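Side-chain contacts in peptidoglycan-recognition protein SA (Drosophila melanogaster, PDB 1SXR), which recognises the peptidoglycan of Gram-positive bacteria as a secreted innate immune receptor and activates the Toll pathway: residues T107-I112 against K129-C134; E56-M61 against N77-N82; A123-A128 against Q168-W173. All blocks are in the same frame, centred on the assembly; numbering follows the deposited sequence.

Interaction 1 of 3, residues T107-I112 against K129-C134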
loop_
_atom_site.group_PDB
_atom_site.type_symbol
_atom_site.label_atom_id
_atom_site.label_comp_id
_atom_site.label_asym_id
_atom_site.label_seq_id
_atom_site.Cartn_x
_atom_site.Cartn_y
_atom_site.Cartn_z
ATOM N N THR A 107 6.987 -1.532 -2.896
ATOM C CA THR A 107 6.152 -1.607 -1.720
ATOM C C THR A 107 4.846 -0.921 -2.046
ATOM O O THR A 107 4.871 0.253 -2.384
ATOM C CB THR A 107 6.808 -0.861 -0.549
ATOM O OG1 THR A 107 8.073 -1.468 -0.267
ATOM C CG2 THR A 107 5.991 -1.051 0.694
ATOM N N GLY A 108 3.726 -1.652 -1.976
ATOM C CA GLY A 108 2.409 -1.104 -2.306
ATOM C C GLY A 108 1.713 -0.616 -1.047
ATOM O O GLY A 108 1.567 -1.373 -0.060
ATOM N N ILE A 109 1.290 0.651 -1.058
ATOM C CA ILE A 109 0.623 1.242 0.107
ATOM C C ILE A 109 -0.741 1.719 -0.333
ATOM O O ILE A 109 -0.836 2.529 -1.265
ATOM C CB ILE A 109 1.440 2.426 0.630
ATOM C CG1 ILE A 109 2.837 1.968 1.061
ATOM C CG2 ILE A 109 0.704 3.185 1.757
ATOM C CD1 ILE A 109 3.757 3.139 1.424
ATOM N N ALA A 110 -1.790 1.218 0.325
ATOM C CA ALA A 110 -3.142 1.626 -0.026
ATOM C C ALA A 110 -3.724 2.496 1.059
ATOM O O ALA A 110 -3.736 2.108 2.230
ATOM C CB ALA A 110 -4.039 0.408 -0.257
ATOM N N PHE A 111 -4.261 3.642 0.641
ATOM C CA PHE A 111 -5.152 4.386 1.508
ATOM C C PHE A 111 -6.530 3.729 1.506
ATOM O O PHE A 111 -7.105 3.491 0.426
ATOM C CB PHE A 111 -5.250 5.803 0.990
ATOM C CG PHE A 111 -3.985 6.584 1.223
ATOM C CD1 PHE A 111 -3.757 7.248 2.436
ATOM C CD2 PHE A 111 -3.006 6.638 0.236
ATOM C CE1 PHE A 111 -2.576 7.964 2.634
ATOM C CE2 PHE A 111 -1.817 7.363 0.438
ATOM C CZ PHE A 111 -1.616 8.036 1.642
ATOM N N ILE A 112 -7.048 3.414 2.702
ATOM C CA ILE A 112 -8.368 2.793 2.796
ATOM C C ILE A 112 -9.457 3.832 2.467
ATOM O O ILE A 112 -9.586 4.848 3.164
ATOM C CB ILE A 112 -8.601 2.198 4.195
ATOM C CG1 ILE A 112 -7.526 1.142 4.491
ATOM C CG2 ILE A 112 -10.025 1.638 4.293
ATOM C CD1 ILE A 112 -7.585 0.588 5.930
ATOM N N LYS A 129 3.575 9.594 4.867
ATOM C CA LYS A 129 4.893 10.272 4.843
ATOM C C LYS A 129 5.802 9.712 5.914
ATOM O O LYS A 129 6.980 9.466 5.657
ATOM C CB LYS A 129 4.729 11.788 4.992
ATOM C CG LYS A 129 3.944 12.395 3.834
ATOM C CD LYS A 129 3.842 13.900 3.955
ATOM C CE LYS A 129 3.083 14.493 2.773
ATOM N NZ LYS A 129 2.478 15.823 3.116
ATOM N N ASP A 130 5.266 9.522 7.115
ATOM C CA ASP A 130 6.058 8.949 8.213
ATOM C C ASP A 130 6.488 7.525 7.905
ATOM O O ASP A 130 7.599 7.130 8.231
ATOM C CB ASP A 130 5.289 8.942 9.524
ATOM C CG ASP A 130 4.982 10.334 10.036
ATOM O OD1 ASP A 130 5.522 11.322 9.484
ATOM O OD2 ASP A 130 4.198 10.520 10.986
ATOM N N LEU A 131 5.598 6.748 7.290
ATOM C CA LEU A 131 5.934 5.359 6.929
ATOM C C LEU A 131 7.101 5.272 5.913
ATOM O O LEU A 131 7.989 4.410 6.022
ATOM C CB LEU A 131 4.676 4.618 6.408
ATOM C CG LEU A 131 4.844 3.130 6.050
ATOM C CD1 LEU A 131 5.177 2.267 7.270
ATOM C CD2 LEU A 131 3.562 2.633 5.373
ATOM N N LEU A 132 7.066 6.150 4.914
ATOM C CA LEU A 132 8.100 6.195 3.895
ATOM C C LEU A 132 9.425 6.584 4.518
ATOM O O LEU A 132 10.449 5.968 4.231
ATOM C CB LEU A 132 7.725 7.186 2.810
ATOM C CG LEU A 132 6.483 6.721 2.050
ATOM C CD1 LEU A 132 6.014 7.784 1.079
ATOM C CD2 LEU A 132 6.735 5.415 1.360
ATOM N N ALA A 133 9.402 7.579 5.400
ATOM C CA ALA A 133 10.673 8.047 5.948
ATOM C C ALA A 133 11.253 6.982 6.851
ATOM O O ALA A 133 12.462 6.793 6.903
ATOM C CB ALA A 133 10.468 9.335 6.725
ATOM N N CYS A 134 10.384 6.299 7.592
ATOM C CA CYS A 134 10.798 5.210 8.444
ATOM C C CYS A 134 11.375 4.049 7.630
ATOM O O CYS A 134 12.404 3.465 8.000
ATOM C CB CYS A 134 9.599 4.758 9.283
ATOM S SG CYS A 134 10.057 3.544 10.536
#
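Ile109 on strand 106-111 points its side chain at helix 122-137, where Leu131 and Leu132 wait one after the other. Start at its CB, directed toward the helix, and the chain forks. The CG2 branch, set opposite the backbone N, packs on Ile80 CD1 of the neighbouring strand 78-80. The CG1 branch lies beside the backbone N and runs on fully extended (chi2 173°), carrying CD1 out to the helix. That methyl makes both of the closest contacts. It meets Leu132 CD2 at 3.7 Å and Leu131 CD2 at 4.0 Å, two methyls that reach it from directions nearly at right angles. Leu131 comes tip to tip, its CG anti to the backbone N (chi1 -177°). Leu132 starts off to one side and swings its CD2 round to cross Ile109 at a slant, while also resting on Val38 of strand 35-42. This is sheet-to-helix packing in the buried interior of the amidase-type fold. With no polar atom taking part and all three side chains buried, the contact depends on dispersion, exclusion of water and the fit of methyl to methyl.

Interaction 2 of 3, residues E56-M61 against N77-N82; sequences EILQNM and NFLIGN
No flat group stands between Leu58 and Met61 of helix 50-67 and Leu79 of strand 78-80; the rings and amides nearby have other partners. The Phe78 ring, next along the strand from Leu79, meets Trp92 edge-to-face, and the Asn77 amide is gripped by three hydrogen bonds, OD1 taking the backbone N-H of Gly108 while ND2 gives to the carbonyls of Gly91 and Leu94. The fold is that of the amidase-2 family, a mixed sheet with helices on both faces. Strand 78-80 belongs to that sheet: Ile80 turns to helix 122-137, and Leu79, pointing the other way, turns to helix 50-67.

Leu79 is the side chain in the middle. Its CD2 lies 3.8 Å from Leu58 CD2, and the same Leu58 methyl also comes to 4.2 Å from Leu79 CD1, so one branch of Leu58 touches both branches of its partner. The two leucines run alongside each other in opposite directions. Met61 instead approaches end-on. Its extended chain carries SD to Leu79 CD2, and the bend at chi3 (-39°) folds CE back near the same methyl. Leu58 packs on Tyr87 and Met61 on Ile74, widening the apolar layer. Met61 is also the first residue of the probable peptidoglycan-binding region 61-64. Met61 SD ends up 3.9 Å from Leu79 CD2, with Met61 CE at 4.2 Å from that methyl.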
loop_
_atom_site.group_PDB
_atom_site.type_symbol
_atom_site.label_atom_id
_atom_site.label_comp_id
_atom_site.label_asym_id
_atom_site.label_seq_id
_atom_site.Cartn_x
_atom_site.Cartn_y
_atom_site.Cartn_z
ATOM N N GLU A 56 -12.420 -5.692 11.068
ATOM C CA GLU A 56 -13.301 -6.629 10.367
ATOM C C GLU A 56 -13.206 -6.397 8.856
ATOM O O GLU A 56 -13.221 -7.346 8.041
ATOM C CB GLU A 56 -14.746 -6.495 10.830
ATOM C CG GLU A 56 -15.600 -7.649 10.318
ATOM C CD GLU A 56 -17.065 -7.500 10.673
ATOM O OE1 GLU A 56 -17.367 -6.786 11.659
ATOM O OE2 GLU A 56 -17.911 -8.105 9.971
ATOM N N ILE A 57 -13.092 -5.136 8.490
ATOM C CA ILE A 57 -12.960 -4.795 7.087
ATOM C C ILE A 57 -11.707 -5.425 6.503
ATOM O O ILE A 57 -11.748 -5.999 5.400
ATOM C CB ILE A 57 -13.018 -3.285 6.923
ATOM C CG1 ILE A 57 -14.485 -2.852 7.097
ATOM C CG2 ILE A 57 -12.475 -2.856 5.575
ATOM C CD1 ILE A 57 -14.679 -1.440 7.496
ATOM N N LEU A 58 -10.597 -5.362 7.245
ATOM C CA LEU A 58 -9.358 -5.914 6.741
ATOM C C LEU A 58 -9.430 -7.450 6.717
ATOM O O LEU A 58 -8.890 -8.094 5.816
ATOM C CB LEU A 58 -8.184 -5.450 7.621
ATOM C CG LEU A 58 -7.909 -3.951 7.500
ATOM C CD1 LEU A 58 -6.986 -3.518 8.673
ATOM C CD2 LEU A 58 -7.297 -3.596 6.122
ATOM N N GLN A 59 -10.064 -8.028 7.730
ATOM C CA GLN A 59 -10.233 -9.496 7.728
ATOM C C GLN A 59 -10.967 -9.992 6.485
ATOM O O GLN A 59 -10.572 -10.998 5.859
ATOM C CB GLN A 59 -10.953 -9.974 8.998
ATOM C CG GLN A 59 -10.100 -9.774 10.262
ATOM C CD GLN A 59 -10.945 -9.880 11.499
ATOM O OE1 GLN A 59 -12.023 -10.478 11.471
ATOM N NE2 GLN A 59 -10.473 -9.316 12.589
ATOM N N ASN A 60 -12.038 -9.301 6.131
ATOM C CA ASN A 60 -12.806 -9.724 4.953
ATOM C C ASN A 60 -12.125 -9.339 3.642
ATOM O O ASN A 60 -12.220 -10.073 2.635
ATOM C CB ASN A 60 -14.224 -9.201 5.072
ATOM C CG ASN A 60 -14.986 -9.923 6.156
ATOM O OD1 ASN A 60 -14.983 -11.158 6.203
ATOM N ND2 ASN A 60 -15.602 -9.171 7.047
ATOM N N MET A 61 -11.398 -8.218 3.642
ATOM C CA MET A 61 -10.602 -7.918 2.451
ATOM C C MET A 61 -9.549 -9.012 2.226
ATOM O O MET A 61 -9.316 -9.465 1.104
ATOM C CB MET A 61 -9.932 -6.538 2.576
ATOM C CG MET A 61 -9.272 -6.128 1.292
ATOM S SD MET A 61 -8.457 -4.526 1.413
ATOM C CE MET A 61 -9.589 -3.591 2.408
ATOM N N ASN A 77 1.212 -4.071 0.606
ATOM C CA ASN A 77 2.140 -4.263 1.738
ATOM C C ASN A 77 1.633 -3.612 3.017
ATOM O O ASN A 77 1.783 -4.179 4.088
ATOM C CB ASN A 77 3.539 -3.778 1.373
ATOM C CG ASN A 77 4.180 -4.642 0.289
ATOM O OD1 ASN A 77 4.027 -4.364 -0.881
ATOM N ND2 ASN A 77 4.848 -5.727 0.689
ATOM N N PHE A 78 1.038 -2.422 2.885
ATOM C CA PHE A 78 0.442 -1.667 4.023
ATOM C C PHE A 78 -0.830 -0.989 3.602
ATOM O O PHE A 78 -1.027 -0.667 2.418
ATOM C CB PHE A 78 1.414 -0.584 4.502
ATOM C CG PHE A 78 2.698 -1.161 5.031
ATOM C CD1 PHE A 78 2.719 -1.741 6.297
ATOM C CD2 PHE A 78 3.845 -1.162 4.257
ATOM C CE1 PHE A 78 3.900 -2.328 6.796
ATOM C CE2 PHE A 78 5.019 -1.749 4.739
ATOM C CZ PHE A 78 5.047 -2.327 6.000
ATOM N N LEU A 79 -1.680 -0.716 4.595
ATOM C CA LEU A 79 -2.926 0.026 4.366
ATOM C C LEU A 79 -3.039 1.116 5.425
ATOM O O LEU A 79 -2.563 0.932 6.533
ATOM C CB LEU A 79 -4.167 -0.885 4.440
ATOM C CG LEU A 79 -4.230 -2.086 3.485
ATOM C CD1 LEU A 79 -3.634 -3.358 4.142
ATOM C CD2 LEU A 79 -5.631 -2.323 2.986
ATOM N N ILE A 80 -3.620 2.254 5.079
ATOM C CA ILE A 80 -3.644 3.371 6.021
ATOM C C ILE A 80 -5.093 3.833 6.166
ATOM O O ILE A 80 -5.747 4.151 5.163
ATOM C CB ILE A 80 -2.768 4.501 5.500
ATOM C CG1 ILE A 80 -1.310 4.040 5.381
ATOM C CG2 ILE A 80 -2.821 5.690 6.450
ATOM C CD1 ILE A 80 -0.418 5.008 4.675
ATOM N N GLY A 81 -5.592 3.843 7.402
ATOM C CA GLY A 81 -6.967 4.254 7.672
ATOM C C GLY A 81 -7.114 5.742 7.977
ATOM O O GLY A 81 -6.122 6.466 8.006
ATOM N N ASN A 82 -8.367 6.160 8.202
ATOM C CA ASN A 82 -8.751 7.563 8.355
ATOM C C ASN A 82 -8.105 8.192 9.585
ATOM O O ASN A 82 -7.852 9.413 9.602
ATOM C CB ASN A 82 -10.261 7.698 8.569
ATOM C CG ASN A 82 -11.075 7.526 7.324
ATOM O OD1 ASN A 82 -10.552 7.432 6.228
ATOM N ND2 ASN A 82 -12.397 7.465 7.500
#

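Interaction 3 of 3, residues A123-A128 against Q168-W173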
loop_
_atom_site.group_PDB
_atom_site.type_symbol
_atom_site.label_atom_id
_atom_site.label_comp_id
_atom_site.label_asym_id
_atom_site.label_seq_id
_atom_site.Cartn_x
_atom_site.Cartn_y
_atom_site.Cartn_z
ATOM N N ALA A 123 -4.384 13.044 8.885
ATOM C CA ALA A 123 -3.700 12.025 9.681
ATOM C C ALA A 123 -3.209 10.893 8.775
ATOM O O ALA A 123 -2.092 10.419 8.927
ATOM C CB ALA A 123 -4.614 11.497 10.746
ATOM N N ALA A 124 -4.037 10.500 7.813
ATOM C CA ALA A 124 -3.632 9.414 6.895
ATOM C C ALA A 124 -2.464 9.825 6.015
ATOM O O ALA A 124 -1.503 9.075 5.846
ATOM C CB ALA A 124 -4.829 8.919 6.054
ATOM N N LEU A 125 -2.529 11.032 5.462
ATOM C CA LEU A 125 -1.448 11.527 4.617
ATOM C C LEU A 125 -0.140 11.636 5.403
ATOM O O LEU A 125 0.902 11.243 4.911
ATOM C CB LEU A 125 -1.825 12.874 3.981
ATOM C CG LEU A 125 -3.017 12.823 3.029
ATOM C CD1 LEU A 125 -3.479 14.219 2.600
ATOM C CD2 LEU A 125 -2.659 11.996 1.787
ATOM N N GLN A 126 -0.197 12.145 6.630
ATOM C CA GLN A 126 1.020 12.273 7.422
ATOM C C GLN A 126 1.566 10.893 7.795
ATOM O O GLN A 126 2.789 10.680 7.828
ATOM C CB GLN A 126 0.774 13.126 8.672
ATOM C CG GLN A 126 2.039 13.418 9.455
ATOM C CD GLN A 126 3.034 14.252 8.660
ATOM O OE1 GLN A 126 2.685 15.310 8.132
ATOM N NE2 GLN A 126 4.279 13.786 8.590
ATOM N N ALA A 127 0.667 9.948 8.052
ATOM C CA ALA A 127 1.093 8.578 8.367
ATOM C C ALA A 127 1.859 7.937 7.207
ATOM O O ALA A 127 2.838 7.229 7.419
ATOM C CB ALA A 127 -0.111 7.698 8.790
ATOM N N ALA A 128 1.404 8.172 5.983
ATOM C CA ALA A 128 2.115 7.654 4.807
ATOM C C ALA A 128 3.492 8.268 4.700
ATOM O O ALA A 128 4.476 7.550 4.452
ATOM C CB ALA A 128 1.314 7.941 3.536
ATOM N N GLN A 168 1.653 13.646 -6.593
ATOM C CA GLN A 168 2.549 14.253 -7.587
ATOM C C GLN A 168 3.374 15.397 -7.001
ATOM O O GLN A 168 4.426 15.749 -7.533
ATOM C CB GLN A 168 1.760 14.781 -8.769
ATOM C CG GLN A 168 1.225 13.733 -9.685
ATOM C CD GLN A 168 0.364 14.340 -10.764
ATOM O OE1 GLN A 168 0.753 15.326 -11.381
ATOM N NE2 GLN A 168 -0.809 13.767 -10.992
ATOM N N GLU A 169 2.901 15.971 -5.907
ATOM C CA GLU A 169 3.622 17.072 -5.276
ATOM C C GLU A 169 4.581 16.597 -4.188
ATOM O O GLU A 169 5.264 17.411 -3.551
ATOM C CB GLU A 169 2.638 18.087 -4.708
ATOM C CG GLU A 169 1.593 18.537 -5.721
ATOM C CD GLU A 169 2.207 19.283 -6.890
ATOM O OE1 GLU A 169 3.230 19.972 -6.679
ATOM O OE2 GLU A 169 1.677 19.175 -8.019
ATOM N N TRP A 170 4.654 15.291 -3.955
ATOM C CA TRP A 170 5.523 14.804 -2.897
ATOM C C TRP A 170 6.924 14.612 -3.424
ATOM O O TRP A 170 7.114 14.326 -4.604
ATOM C CB TRP A 170 5.032 13.459 -2.369
ATOM C CG TRP A 170 3.787 13.518 -1.579
ATOM C CD1 TRP A 170 2.904 14.563 -1.486
ATOM C CD2 TRP A 170 3.236 12.458 -0.794
ATOM N NE1 TRP A 170 1.850 14.214 -0.678
ATOM C CE2 TRP A 170 2.026 12.925 -0.242
ATOM C CE3 TRP A 170 3.648 11.151 -0.497
ATOM C CZ2 TRP A 170 1.230 12.140 0.597
ATOM C CZ3 TRP A 170 2.847 10.366 0.325
ATOM C CH2 TRP A 170 1.655 10.867 0.866
ATOM N N PRO A 171 7.905 14.712 -2.537
ATOM C CA PRO A 171 9.265 14.396 -2.924
ATOM C C PRO A 171 9.287 12.933 -3.324
ATOM O O PRO A 171 8.519 12.125 -2.788
ATOM C CB PRO A 171 10.078 14.605 -1.639
ATOM C CG PRO A 171 9.195 15.411 -0.721
ATOM C CD PRO A 171 7.785 15.082 -1.114
ATOM N N HIS A 172 10.143 12.607 -4.270
ATOM C CA HIS A 172 10.294 11.225 -4.731
ATOM C C HIS A 172 9.325 10.858 -5.833
ATOM O O HIS A 172 9.529 9.837 -6.482
ATOM C CB HIS A 172 10.198 10.186 -3.584
ATOM C CG HIS A 172 11.310 10.268 -2.583
ATOM N ND1 HIS A 172 12.473 9.536 -2.695
ATOM C CD2 HIS A 172 11.429 10.990 -1.442
ATOM C CE1 HIS A 172 13.261 9.803 -1.665
ATOM N NE2 HIS A 172 12.651 10.685 -0.890
ATOM N N TRP A 173 8.285 11.656 -6.075
ATOM C CA TRP A 173 7.396 11.320 -7.188
ATOM C C TRP A 173 8.147 11.229 -8.517
ATOM O O TRP A 173 8.928 12.129 -8.868
ATOM C CB TRP A 173 6.192 12.273 -7.317
ATOM C CG TRP A 173 5.269 11.826 -8.425
ATOM C CD1 TRP A 173 4.530 10.669 -8.454
ATOM C CD2 TRP A 173 5.016 12.487 -9.665
ATOM N NE1 TRP A 173 3.824 10.581 -9.629
ATOM C CE2 TRP A 173 4.097 11.683 -10.394
ATOM C CE3 TRP A 173 5.472 13.678 -10.246
ATOM C CZ2 TRP A 173 3.631 12.029 -11.667
ATOM C CZ3 TRP A 173 4.993 14.032 -11.505
ATOM C CH2 TRP A 173 4.085 13.214 -12.200
#
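Trp170, in the chain's late loop, sets the far edge of its six-membered ring against Leu125 and Ala128 of helix 122-137, and so makes the apolar contacts between the two segments. CZ2 lies 4.1 Å from Leu125 CD2, and CH2 lies 4.0 Å from Ala128 CB. Both carbons sit near the indole plane, so Leu125 and Ala128 meet the rim of the ring, while Lys129, further along the same helix, lies over a face. Leu125 crosses Trp170 at about a right angle, while Ala128, one turn further along, points its methyl toward the loop. Trp170 CH2 also passes 4.1 Å from Leu125 O.

Trp170 to Trp173 form a type II beta turn within the loop that follows helix 161-167. Its closing backbone bond, from Trp173 N to Trp170 O, is 3.3 Å, and His172 takes the positive phi (87°) expected at the third position of such a turn.

Polar groups are paired away from the helix. Trp170 NE1 donates to Glu166 OE2, which restrains the rotation of the indole. His172 stacks on the Tyr145 ring, and its ND1 hydrogen-bonds Tyr145 O. Within the loop, Gln168 CG lies 3.5 Å above one face of the Trp173 ring, toward its rim.

In the fold
Interactions 1 and 3 share helix 122-137: the first presses it onto the central sheet, the second covers it with the loop at 168-173. Phe111 joins them, its ring touching Ala128 and Leu125. Interaction 2 packs helix 50-67 on the opposite face of that sheet, and its strand is tied to that of interaction 1 by probable backbone hydrogen bonds, Ala110 O with Ile80 N and Ile112 N with Ile80 O. Interaction 1 is the deepest, with all its touching residues buried; interactions 2 and 3 each include a partly exposed one. All are apolar, but aliphatic branches alone make interaction 1, nearest the centre of the chain, a thioether joins in interaction 2, and an indole edge in interaction 3.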